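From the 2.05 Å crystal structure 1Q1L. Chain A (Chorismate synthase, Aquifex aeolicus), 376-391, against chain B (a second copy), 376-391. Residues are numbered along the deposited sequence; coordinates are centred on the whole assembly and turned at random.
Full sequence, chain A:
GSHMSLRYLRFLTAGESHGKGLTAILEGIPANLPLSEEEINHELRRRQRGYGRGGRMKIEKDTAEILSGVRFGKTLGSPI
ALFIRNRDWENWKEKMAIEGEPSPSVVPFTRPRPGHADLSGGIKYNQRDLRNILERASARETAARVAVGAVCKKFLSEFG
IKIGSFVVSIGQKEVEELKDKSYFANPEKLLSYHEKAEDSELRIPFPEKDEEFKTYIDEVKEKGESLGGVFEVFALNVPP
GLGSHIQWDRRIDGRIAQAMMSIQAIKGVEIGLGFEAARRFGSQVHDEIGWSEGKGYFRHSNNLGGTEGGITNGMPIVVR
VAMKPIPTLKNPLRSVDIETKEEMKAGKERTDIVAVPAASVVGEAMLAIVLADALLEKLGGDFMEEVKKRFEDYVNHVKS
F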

# COMPACT_ATOMS: atom_id res chain seq x y z
N LEU A 376 -6.19 14.24 -6.34
CA LEU A 376 -5.59 13.46 -7.41
C LEU A 376 -6.27 12.10 -7.54
O LEU A 376 -6.38 11.56 -8.64
CB LEU A 376 -4.09 13.29 -7.17
CG LEU A 376 -3.27 14.55 -7.46
CD1 LEU A 376 -1.86 14.40 -6.89
CD2 LEU A 376 -3.23 14.79 -8.97
N GLU A 377 -6.72 11.55 -6.41
CA GLU A 377 -7.41 10.26 -6.38
C GLU A 377 -8.72 10.35 -7.17
O GLU A 377 -9.10 9.42 -7.88
CB GLU A 377 -7.74 9.89 -4.92
CG GLU A 377 -8.52 8.61 -4.74
CD GLU A 377 -8.98 8.39 -3.30
OE1 GLU A 377 -9.44 7.27 -2.98
OE2 GLU A 377 -8.89 9.34 -2.48
N LYS A 378 -9.39 11.49 -7.04
CA LYS A 378 -10.65 11.72 -7.73
C LYS A 378 -10.46 12.06 -9.21
O LYS A 378 -11.16 11.54 -10.08
CB LYS A 378 -11.41 12.87 -7.05
CG LYS A 378 -12.66 13.33 -7.77
CD LYS A 378 -13.73 12.25 -7.80
CE LYS A 378 -15.01 12.78 -8.40
NZ LYS A 378 -16.10 11.76 -8.46
N LEU A 379 -9.49 12.93 -9.49
CA LEU A 379 -9.21 13.38 -10.84
C LEU A 379 -8.26 12.53 -11.69
O LEU A 379 -8.48 12.39 -12.88
CB LEU A 379 -8.67 14.82 -10.78
CG LEU A 379 -9.65 16.00 -10.83
CD1 LEU A 379 -11.00 15.65 -10.24
CD2 LEU A 379 -9.02 17.18 -10.11
N GLY A 380 -7.23 11.96 -11.08
CA GLY A 380 -6.26 11.20 -11.84
C GLY A 380 -5.43 12.22 -12.60
O GLY A 380 -5.43 13.39 -12.23
N GLY A 381 -4.72 11.80 -13.65
CA GLY A 381 -3.94 12.75 -14.43
C GLY A 381 -2.44 12.74 -14.22
O GLY A 381 -1.96 12.44 -13.13
N ASP A 382 -1.69 13.09 -15.27
CA ASP A 382 -0.24 13.12 -15.20
C ASP A 382 0.35 14.50 -15.49
O ASP A 382 1.53 14.75 -15.25
CB ASP A 382 0.35 12.07 -16.16
CG ASP A 382 0.02 10.64 -15.73
OD1 ASP A 382 0.35 10.26 -14.58
OD2 ASP A 382 -0.56 9.88 -16.53
N PHE A 383 -0.48 15.40 -16.02
CA PHE A 383 -0.04 16.77 -16.29
C PHE A 383 -1.16 17.74 -15.90
O PHE A 383 -2.33 17.39 -15.97
CB PHE A 383 0.38 16.98 -17.75
CG PHE A 383 -0.58 16.41 -18.76
CD1 PHE A 383 -0.64 15.04 -18.99
CD2 PHE A 383 -1.39 17.25 -19.51
CE1 PHE A 383 -1.49 14.51 -19.96
CE2 PHE A 383 -2.25 16.74 -20.49
CZ PHE A 383 -2.30 15.36 -20.71
N MSE A 384 -0.78 18.94 -15.48
CA MSE A 384 -1.72 19.94 -15.01
C MSE A 384 -2.89 20.28 -15.93
O MSE A 384 -4.02 20.46 -15.46
CB MSE A 384 -0.97 21.22 -14.64
CG MSE A 384 -0.07 21.06 -13.43
SE MSE A 384 -0.99 20.31 -11.88
CE MSE A 384 -2.38 21.65 -11.70
N GLU A 385 -2.63 20.37 -17.22
CA GLU A 385 -3.68 20.68 -18.19
C GLU A 385 -4.79 19.63 -18.11
O GLU A 385 -5.98 19.94 -18.17
CB GLU A 385 -3.09 20.70 -19.60
CG GLU A 385 -2.00 21.77 -19.86
CD GLU A 385 -0.72 21.61 -19.02
OE1 GLU A 385 -0.11 20.51 -19.01
OE2 GLU A 385 -0.32 22.61 -18.38
N GLU A 386 -4.38 18.37 -17.98
CA GLU A 386 -5.29 17.23 -17.91
C GLU A 386 -6.13 17.23 -16.62
O GLU A 386 -7.35 17.05 -16.66
CB GLU A 386 -4.46 15.95 -18.00
CG GLU A 386 -5.22 14.65 -18.00
CD GLU A 386 -4.32 13.47 -18.31
OE1 GLU A 386 -3.38 13.19 -17.52
OE2 GLU A 386 -4.53 12.83 -19.37
N VAL A 387 -5.47 17.44 -15.49
CA VAL A 387 -6.14 17.47 -14.20
C VAL A 387 -7.10 18.65 -14.08
O VAL A 387 -8.21 18.51 -13.59
CB VAL A 387 -5.10 17.53 -13.05
CG1 VAL A 387 -5.80 17.48 -11.71
CG2 VAL A 387 -4.12 16.38 -13.18
N LYS A 388 -6.66 19.82 -14.54
CA LYS A 388 -7.50 21.02 -14.49
C LYS A 388 -8.78 20.87 -15.30
O LYS A 388 -9.83 21.35 -14.90
CB LYS A 388 -6.73 22.24 -14.99
CG LYS A 388 -5.64 22.73 -14.06
CD LYS A 388 -4.93 23.91 -14.69
CE LYS A 388 -3.76 24.37 -13.86
NZ LYS A 388 -3.05 25.50 -14.52
N LYS A 389 -8.67 20.21 -16.45
CA LYS A 389 -9.83 20.00 -17.29
C LYS A 389 -10.84 19.09 -16.59
O LYS A 389 -12.05 19.32 -16.66
CB LYS A 389 -9.41 19.38 -18.63
CG LYS A 389 -10.56 18.91 -19.50
CD LYS A 389 -11.42 20.07 -19.97
CE LYS A 389 -12.66 19.57 -20.71
NZ LYS A 389 -12.31 18.61 -21.80
N ARG A 390 -10.34 18.06 -15.92
CA ARG A 390 -11.22 17.12 -15.22
C ARG A 390 -11.86 17.77 -14.00
O ARG A 390 -12.98 17.43 -13.62
CB ARG A 390 -10.44 15.88 -14.81
CG ARG A 390 -9.85 15.13 -15.99
CD ARG A 390 -8.98 13.99 -15.53
NE ARG A 390 -8.37 13.27 -16.65
CZ ARG A 390 -7.56 12.23 -16.50
NH1 ARG A 390 -7.27 11.78 -15.29
NH2 ARG A 390 -7.04 11.64 -17.58
N PHE A 391 -11.14 18.71 -13.39
CA PHE A 391 -11.65 19.42 -12.22
C PHE A 391 -12.84 20.27 -12.69
O PHE A 391 -13.92 20.22 -12.09
CB PHE A 391 -10.55 20.33 -11.66
CG PHE A 391 -10.95 21.09 -10.42
CD1 PHE A 391 -10.87 20.50 -9.16
CD2 PHE A 391 -11.40 22.40 -10.52
CE1 PHE A 391 -11.23 21.21 -8.02
CE2 PHE A 391 -11.76 23.13 -9.37
CZ PHE A 391 -11.67 22.53 -8.12
N LEU B 376 -7.63 2.87 -14.80
CA LEU B 376 -8.27 3.66 -13.75
C LEU B 376 -7.24 4.60 -13.11
O LEU B 376 -7.54 5.74 -12.76
CB LEU B 376 -8.85 2.72 -12.69
CG LEU B 376 -10.37 2.63 -12.44
CD1 LEU B 376 -11.18 3.32 -13.51
CD2 LEU B 376 -10.74 1.17 -12.32
N GLU B 377 -6.01 4.12 -12.98
CA GLU B 377 -4.93 4.91 -12.41
C GLU B 377 -4.74 6.19 -13.22
O GLU B 377 -4.60 7.28 -12.67
CB GLU B 377 -3.63 4.09 -12.40
CG GLU B 377 -2.37 4.88 -12.07
CD GLU B 377 -1.13 4.00 -11.96
OE1 GLU B 377 -0.94 3.11 -12.83
OE2 GLU B 377 -0.34 4.19 -11.02
N LYS B 378 -4.76 6.05 -14.54
CA LYS B 378 -4.59 7.18 -15.45
C LYS B 378 -5.81 8.09 -15.54
O LYS B 378 -5.69 9.31 -15.56
CB LYS B 378 -4.25 6.65 -16.85
CG LYS B 378 -4.22 7.70 -17.95
CD LYS B 378 -3.09 8.70 -17.76
CE LYS B 378 -3.00 9.64 -18.95
NZ LYS B 378 -1.91 10.65 -18.82
N LEU B 379 -6.99 7.48 -15.61
CA LEU B 379 -8.23 8.23 -15.74
C LEU B 379 -8.87 8.72 -14.45
O LEU B 379 -9.38 9.84 -14.40
CB LEU B 379 -9.25 7.39 -16.51
CG LEU B 379 -9.28 7.53 -18.04
CD1 LEU B 379 -7.92 7.92 -18.57
CD2 LEU B 379 -9.77 6.23 -18.65
N GLY B 380 -8.84 7.90 -13.41
CA GLY B 380 -9.48 8.27 -12.16
C GLY B 380 -10.97 8.19 -12.45
O GLY B 380 -11.36 7.70 -13.51
N GLY B 381 -11.81 8.65 -11.52
CA GLY B 381 -13.24 8.60 -11.76
C GLY B 381 -14.02 7.65 -10.88
O GLY B 381 -13.52 6.59 -10.49
N ASP B 382 -15.26 8.02 -10.57
CA ASP B 382 -16.10 7.19 -9.70
C ASP B 382 -17.33 6.62 -10.42
O ASP B 382 -17.97 5.71 -9.91
CB ASP B 382 -16.51 7.99 -8.47
CG ASP B 382 -15.31 8.36 -7.60
OD1 ASP B 382 -14.56 7.45 -7.21
OD2 ASP B 382 -15.13 9.57 -7.30
N PHE B 383 -17.66 7.18 -11.58
CA PHE B 383 -18.78 6.66 -12.36
C PHE B 383 -18.38 6.58 -13.83
O PHE B 383 -17.55 7.36 -14.29
CB PHE B 383 -20.06 7.50 -12.17
CG PHE B 383 -19.85 8.98 -12.23
CD1 PHE B 383 -19.41 9.69 -11.12
CD2 PHE B 383 -20.15 9.69 -13.39
CE1 PHE B 383 -19.27 11.08 -11.16
CE2 PHE B 383 -20.02 11.08 -13.45
CZ PHE B 383 -19.58 11.77 -12.33
N MSE B 384 -18.95 5.62 -14.54
CA MSE B 384 -18.62 5.40 -15.94
C MSE B 384 -18.70 6.60 -16.87
O MSE B 384 -17.79 6.82 -17.67
CB MSE B 384 -19.46 4.25 -16.51
CG MSE B 384 -19.15 2.88 -15.89
SE MSE B 384 -17.26 2.39 -15.94
CE MSE B 384 -17.09 2.04 -17.84
N GLU B 385 -19.78 7.36 -16.80
CA GLU B 385 -19.91 8.52 -17.67
C GLU B 385 -18.72 9.46 -17.50
O GLU B 385 -18.24 10.06 -18.46
CB GLU B 385 -21.23 9.27 -17.42
CG GLU B 385 -21.78 9.19 -15.99
CD GLU B 385 -22.54 7.90 -15.70
OE1 GLU B 385 -23.57 7.65 -16.36
OE2 GLU B 385 -22.12 7.15 -14.80
N GLU B 386 -18.24 9.58 -16.27
CA GLU B 386 -17.09 10.43 -15.96
C GLU B 386 -15.80 9.85 -16.54
O GLU B 386 -15.01 10.55 -17.18
CB GLU B 386 -16.96 10.57 -14.45
CG GLU B 386 -15.81 11.40 -13.96
CD GLU B 386 -15.86 11.61 -12.46
OE1 GLU B 386 -15.87 10.61 -11.71
OE2 GLU B 386 -15.88 12.78 -12.02
N VAL B 387 -15.58 8.56 -16.32
CA VAL B 387 -14.38 7.90 -16.81
C VAL B 387 -14.32 7.88 -18.34
O VAL B 387 -13.27 8.10 -18.94
CB VAL B 387 -14.29 6.44 -16.28
CG1 VAL B 387 -13.04 5.76 -16.82
CG2 VAL B 387 -14.28 6.45 -14.76
N LYS B 388 -15.47 7.64 -18.98
CA LYS B 388 -15.52 7.60 -20.43
C LYS B 388 -15.18 8.93 -21.11
O LYS B 388 -14.54 8.94 -22.16
CB LYS B 388 -16.90 7.13 -20.91
CG LYS B 388 -17.12 5.64 -20.70
CD LYS B 388 -18.44 5.20 -21.28
CE LYS B 388 -18.62 3.71 -21.12
NZ LYS B 388 -19.91 3.25 -21.70
N LYS B 389 -15.58 10.04 -20.51
CA LYS B 389 -15.27 11.33 -21.11
C LYS B 389 -13.78 11.62 -20.98
O LYS B 389 -13.18 12.23 -21.87
CB LYS B 389 -16.07 12.46 -20.47
CG LYS B 389 -15.92 13.77 -21.23
CD LYS B 389 -16.59 14.93 -20.54
CE LYS B 389 -16.42 16.19 -21.37
NZ LYS B 389 -14.99 16.52 -21.62
N ARG B 390 -13.19 11.21 -19.86
CA ARG B 390 -11.77 11.43 -19.65
C ARG B 390 -10.99 10.59 -20.65
O ARG B 390 -9.97 11.02 -21.18
CB ARG B 390 -11.39 11.06 -18.21
CG ARG B 390 -12.01 11.99 -17.17
CD ARG B 390 -11.61 11.60 -15.76
NE ARG B 390 -12.24 12.47 -14.77
CZ ARG B 390 -12.12 12.31 -13.45
NH1 ARG B 390 -11.41 11.30 -12.97
NH2 ARG B 390 -12.74 13.14 -12.62
N PHE B 391 -11.47 9.38 -20.91
CA PHE B 391 -10.82 8.50 -21.86
C PHE B 391 -10.86 9.15 -23.24
O PHE B 391 -9.85 9.20 -23.95
CB PHE B 391 -11.53 7.15 -21.91
CG PHE B 391 -10.95 6.19 -22.90
CD1 PHE B 391 -9.82 5.45 -22.59
CD2 PHE B 391 -11.52 6.04 -24.16
CE1 PHE B 391 -9.26 4.57 -23.51
CE2 PHE B 391 -10.98 5.16 -25.09
CZ PHE B 391 -9.85 4.42 -24.77
O HOH W 1 -3.43 9.75 -12.69
O HOH W 2 -14.03 15.12 -14.61
O HOH W 3 -8.53 12.80 -19.96

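The two stretches are the same segment of two chorismate synthase subunits, and they meet about a local twofold relation in which A:Gly380 packs against B:Gly380, CA to CA at 4.4 Å. In each copy a helix ends at A:Leu379 or B:Leu379, a short turn follows, and a second helix starts after A:Phe383 or B:Phe383. Together the stretches bury 631 Å², most of it on A:Lys378, B:Lys378, A:Arg390 and B:Arg390.

The salt bridges come from A:Lys378 and B:Lys378. In each, the CA-to-CB bond points away from the partner, but chi2 in the p well bends the chain and the extended remainder carries the ammonium across. A:Lys378 NZ lies 2.7 Å from B:Asp382 OD2 and, in a weaker contact, 3.5 Å from B:Glu386 OE1; B:Lys378 NZ lies 2.8 Å from A:Asp382 OD2 and 3.2 Å from A:Glu386 OE1. A long, flexible cation suits this place because it can reach from one helix into a pair of carboxylates on the other subunit. The glutamate of each pair is held by its own chain: A:Glu386 OE1 accepts a hydrogen bond from A:Asp382 N at 2.8 Å, and B:Glu386 OE1 accepts one from B:Asp382 N at 2.9 Å.

The main hydrogen bonds to backbone acceptors end on the carbonyls of A:Lys378 and B:Lys378, close to the end of the first helix, a charged donor meeting a neutral acceptor. A:Arg390 NH1 donates to B:Lys378 O at 2.9 Å, and B:Arg390 NH1 donates to A:Lys378 O, also at 2.9 Å; in each case the oxygen sits at the guanidinium edge, where N-H groups point. The same nitrogen also binds its own chain, A:Arg390 NH1 to A:Leu379 O at 2.8 Å and B:Arg390 NH1 to B:Leu379 O at 2.9 Å. Arginine suits this site because one planar group offers several donors, here joining the end of the first helix in its own subunit to that in the partner. Backbone amides add to the link: A:Gly381 N donates to B:Lys378 O at 3.3 Å, while the reciprocal bond from B:Gly381 N to A:Lys378 O, also 3.3 Å, is weak.

Near the axis the arginines pack as well as bond. A:Arg390 CD and B:Arg390 CD are 3.6 Å apart, each over one face of the other guanidinium. Their charges are close, but each is partly balanced within its own chain: A:Arg390 NH2 is 3.3 Å from A:Glu386 OE2, and B:Arg390 NH2 is 3.2 Å from B:Glu386 OE2, as charge pairs without a directed hydrogen bond. Water 2 links A:Arg390 O (2.7 Å) to B:Arg390 NH2 (3.1 Å), and water 3 makes the reciprocal link.

A:Gly380 and B:Gly380 make the close approach possible. Both have positive phi, and a CB on A:Gly380 would point toward the partner and come within 3.0 Å of B:Leu379 C. At A:Gly381 the constraint is internal: a CB there would clash with A:Val387 CG2 at 2.4 Å.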